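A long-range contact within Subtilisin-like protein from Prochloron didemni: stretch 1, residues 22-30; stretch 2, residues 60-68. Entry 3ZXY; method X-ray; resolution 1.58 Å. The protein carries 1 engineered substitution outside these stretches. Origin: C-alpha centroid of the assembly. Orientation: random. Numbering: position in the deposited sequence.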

# COMPACT_ATOMS: atom_id res chain seq x y z
N ALA A 22 -5.33 -15.46 -11.78
CA ALA A 22 -4.97 -16.27 -12.95
C ALA A 22 -4.12 -15.51 -13.98
O ALA A 22 -3.65 -16.12 -14.95
N HIS A 23 -3.91 -14.21 -13.78
CA HIS A 23 -3.07 -13.44 -14.68
C HIS A 23 -1.66 -14.02 -14.68
O HIS A 23 -1.17 -14.42 -13.62
N PRO A 24 -1.00 -14.07 -15.86
CA PRO A 24 0.34 -14.65 -15.93
C PRO A 24 1.37 -14.03 -15.01
O PRO A 24 2.32 -14.71 -14.62
N CYS A 25 1.20 -12.76 -14.65
CA CYS A 25 2.17 -12.13 -13.76
C CYS A 25 2.16 -12.74 -12.37
O CYS A 25 3.13 -12.58 -11.64
N PHE A 26 1.10 -13.44 -11.98
CA PHE A 26 1.03 -14.04 -10.64
C PHE A 26 1.46 -15.49 -10.57
O PHE A 26 1.38 -16.10 -9.51
N GLN A 27 1.91 -16.06 -11.69
CA GLN A 27 2.34 -17.45 -11.71
C GLN A 27 3.64 -17.55 -10.92
O GLN A 27 4.66 -16.99 -11.31
N GLY A 28 3.59 -18.25 -9.80
CA GLY A 28 4.72 -18.30 -8.90
C GLY A 28 4.50 -17.55 -7.61
O GLY A 28 5.24 -17.75 -6.66
N ALA A 29 3.51 -16.66 -7.57
CA ALA A 29 3.20 -15.91 -6.34
C ALA A 29 2.49 -16.81 -5.33
O ALA A 29 1.76 -17.74 -5.71
N ASP A 30 2.71 -16.55 -4.04
CA ASP A 30 1.98 -17.21 -2.96
C ASP A 30 0.88 -16.27 -2.48
O ASP A 30 1.12 -15.39 -1.66
N PHE A 60 3.19 -8.13 -6.15
CA PHE A 60 3.36 -9.58 -6.27
C PHE A 60 3.62 -10.11 -7.67
O PHE A 60 3.79 -11.32 -7.84
N GLY A 61 3.64 -9.25 -8.68
CA GLY A 61 4.01 -9.69 -10.02
C GLY A 61 5.38 -10.37 -9.99
O GLY A 61 6.29 -9.94 -9.28
N GLN A 62 5.53 -11.43 -10.77
CA GLN A 62 6.72 -12.26 -10.65
C GLN A 62 7.82 -11.85 -11.62
O GLN A 62 7.57 -11.26 -12.66
N PRO A 63 9.07 -12.16 -11.26
CA PRO A 63 10.16 -11.78 -12.15
C PRO A 63 10.03 -12.42 -13.53
O PRO A 63 9.58 -13.56 -13.64
N GLU A 64 10.41 -11.67 -14.56
CA GLU A 64 10.40 -12.18 -15.94
C GLU A 64 9.00 -12.34 -16.51
O GLU A 64 8.84 -12.88 -17.61
N THR A 65 7.98 -11.88 -15.78
CA THR A 65 6.63 -11.80 -16.32
C THR A 65 6.40 -10.38 -16.85
O THR A 65 7.30 -9.53 -16.79
N SER A 66 5.20 -10.14 -17.37
CA SER A 66 4.83 -8.85 -17.91
C SER A 66 4.74 -7.74 -16.86
O SER A 66 4.75 -6.57 -17.21
N VAL A 67 4.65 -8.11 -15.58
CA VAL A 67 4.65 -7.13 -14.48
C VAL A 67 5.57 -7.57 -13.33
O VAL A 67 5.14 -8.28 -12.43
N PRO A 68 6.85 -7.18 -13.39
CA PRO A 68 7.75 -7.52 -12.28
C PRO A 68 7.33 -6.75 -11.03
O PRO A 68 7.20 -5.53 -11.07

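This is a small contact between two mostly irregular segments, pinned by a single backbone hydrogen bond and filled in by small side chains, a folded glutamine and the aromatic side chains of His23, Phe26 and Phe60. The bond runs from Gln62 N to Cys25 O (2.8 Å), and the same carbonyl receives a CA-H...O contact from Gly61 CA at 3.4 Å. Gly61, the first residue after the helix to leave helical phi/psi, has no room for a CB, which would clash with Val67 O of its own stretch.

Cys25, the residue most covered by the other stretch, has chi1 in p, and its compact side chain fits beside the second loop. Its CB lies 3.5 Å from Thr65 OG1 and 3.9 Å from Val67 CB, Val67 being in t. Thr65, also p, points toward the first stretch but spends its hydroxyl on its own stretch, donating to Gln62 O (OG1 to O, 2.8 Å) and accepting a weak bond from Val67 N (3.3 Å to OG1); its methyl CG2 meets Pro24 O at 3.8 Å. Nearby, His23 (t) accepts a hydrogen bond at ND1 from Cys25 N (3.0 Å), which braces the 3-10 segment, while its ring edge meets Ser66, CE1 to OG at 3.6 Å.

At the other end, Gln62 (m, m) points inward. Its flexible chain bends back so that NE2 donates to Phe60 O (2.8 Å), and its aliphatic portion packs against the Phe26-Ala29 turn, CG lying 3.3 Å from Gln27 O. Gly28 occupies a positive-phi position in this type II turn, where a CB would be jammed against the preceding carbonyl and tight against Gln62 OE1. Ala29 points toward the second stretch, its small CB 3.4 Å from Gln62 NE2. Phe26 (m) starts away, yet its ring reaches back, bringing CE1 to 4.2 Å from CB of Phe60 (m), which points toward the first stretch; the two aromatic residues supply apolar surface here.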

# COMPACT_ATOMS: atom_id res chain seq x y z
CB ALA A 22 -6.23 -16.81 -13.61
CB HIS A 23 -3.03 -11.96 -14.26
CG HIS A 23 -2.38 -11.05 -15.27
ND1 HIS A 23 -1.04 -10.95 -15.40
CD2 HIS A 23 -2.93 -10.14 -16.17
CE1 HIS A 23 -0.75 -10.06 -16.37
NE2 HIS A 23 -1.91 -9.57 -16.85
CB PRO A 24 0.75 -14.41 -17.38
CG PRO A 24 -0.52 -14.29 -18.14
CD PRO A 24 -1.49 -13.67 -17.20
CB CYS A 25 2.03 -10.61 -13.69
SG CYS A 25 0.71 -10.02 -12.61
CB PHE A 26 -0.38 -13.90 -10.05
CG PHE A 26 -0.84 -12.49 -9.88
CD1 PHE A 26 -0.16 -11.62 -9.02
CD2 PHE A 26 -1.96 -12.01 -10.56
CE1 PHE A 26 -0.59 -10.32 -8.85
CE2 PHE A 26 -2.38 -10.71 -10.38
CZ PHE A 26 -1.70 -9.87 -9.52
CB GLN A 27 2.51 -17.95 -13.14
CG GLN A 27 2.98 -19.39 -13.25
CD GLN A 27 2.01 -20.40 -12.65
OE1 GLN A 27 0.86 -20.52 -13.08
NE2 GLN A 27 2.49 -21.17 -11.66
CB ALA A 29 2.36 -14.69 -6.66
CB ASP A 30 2.91 -17.58 -1.80
CG ASP A 30 2.20 -18.40 -0.72
OD1 ASP A 30 0.95 -18.46 -0.73
OD2 ASP A 30 2.88 -19.01 0.13
CB PHE A 60 2.15 -10.30 -5.68
CG PHE A 60 1.97 -10.05 -4.21
CD1 PHE A 60 2.88 -10.59 -3.29
CD2 PHE A 60 0.93 -9.27 -3.74
CE1 PHE A 60 2.74 -10.36 -1.93
CE2 PHE A 60 0.80 -9.03 -2.38
CZ PHE A 60 1.70 -9.57 -1.50
CB GLN A 62 6.32 -13.71 -10.80
CG GLN A 62 5.38 -14.18 -9.71
CD GLN A 62 6.05 -14.26 -8.36
OE1 GLN A 62 7.04 -14.98 -8.19
NE2 GLN A 62 5.50 -13.55 -7.37
CB PRO A 63 11.40 -12.35 -11.43
CG PRO A 63 11.01 -12.41 -10.01
CD PRO A 63 9.55 -12.74 -10.00
CB GLU A 64 11.18 -13.50 -16.08
CG GLU A 64 12.59 -13.44 -15.52
CD GLU A 64 13.18 -14.81 -15.25
OE1 GLU A 64 12.47 -15.83 -15.41
OE2 GLU A 64 14.38 -14.86 -14.87
CB THR A 65 5.54 -12.16 -15.28
OG1 THR A 65 5.39 -11.09 -14.34
CG2 THR A 65 5.86 -13.46 -14.55
CB SER A 66 3.49 -8.96 -18.64
OG SER A 66 2.48 -9.45 -17.77
CB VAL A 67 3.24 -6.86 -13.92
CG1 VAL A 67 3.32 -5.70 -12.92
CG2 VAL A 67 2.26 -6.55 -15.04
CB PRO A 68 9.12 -7.09 -12.78
CG PRO A 68 9.01 -7.04 -14.25
CD PRO A 68 7.58 -6.72 -14.58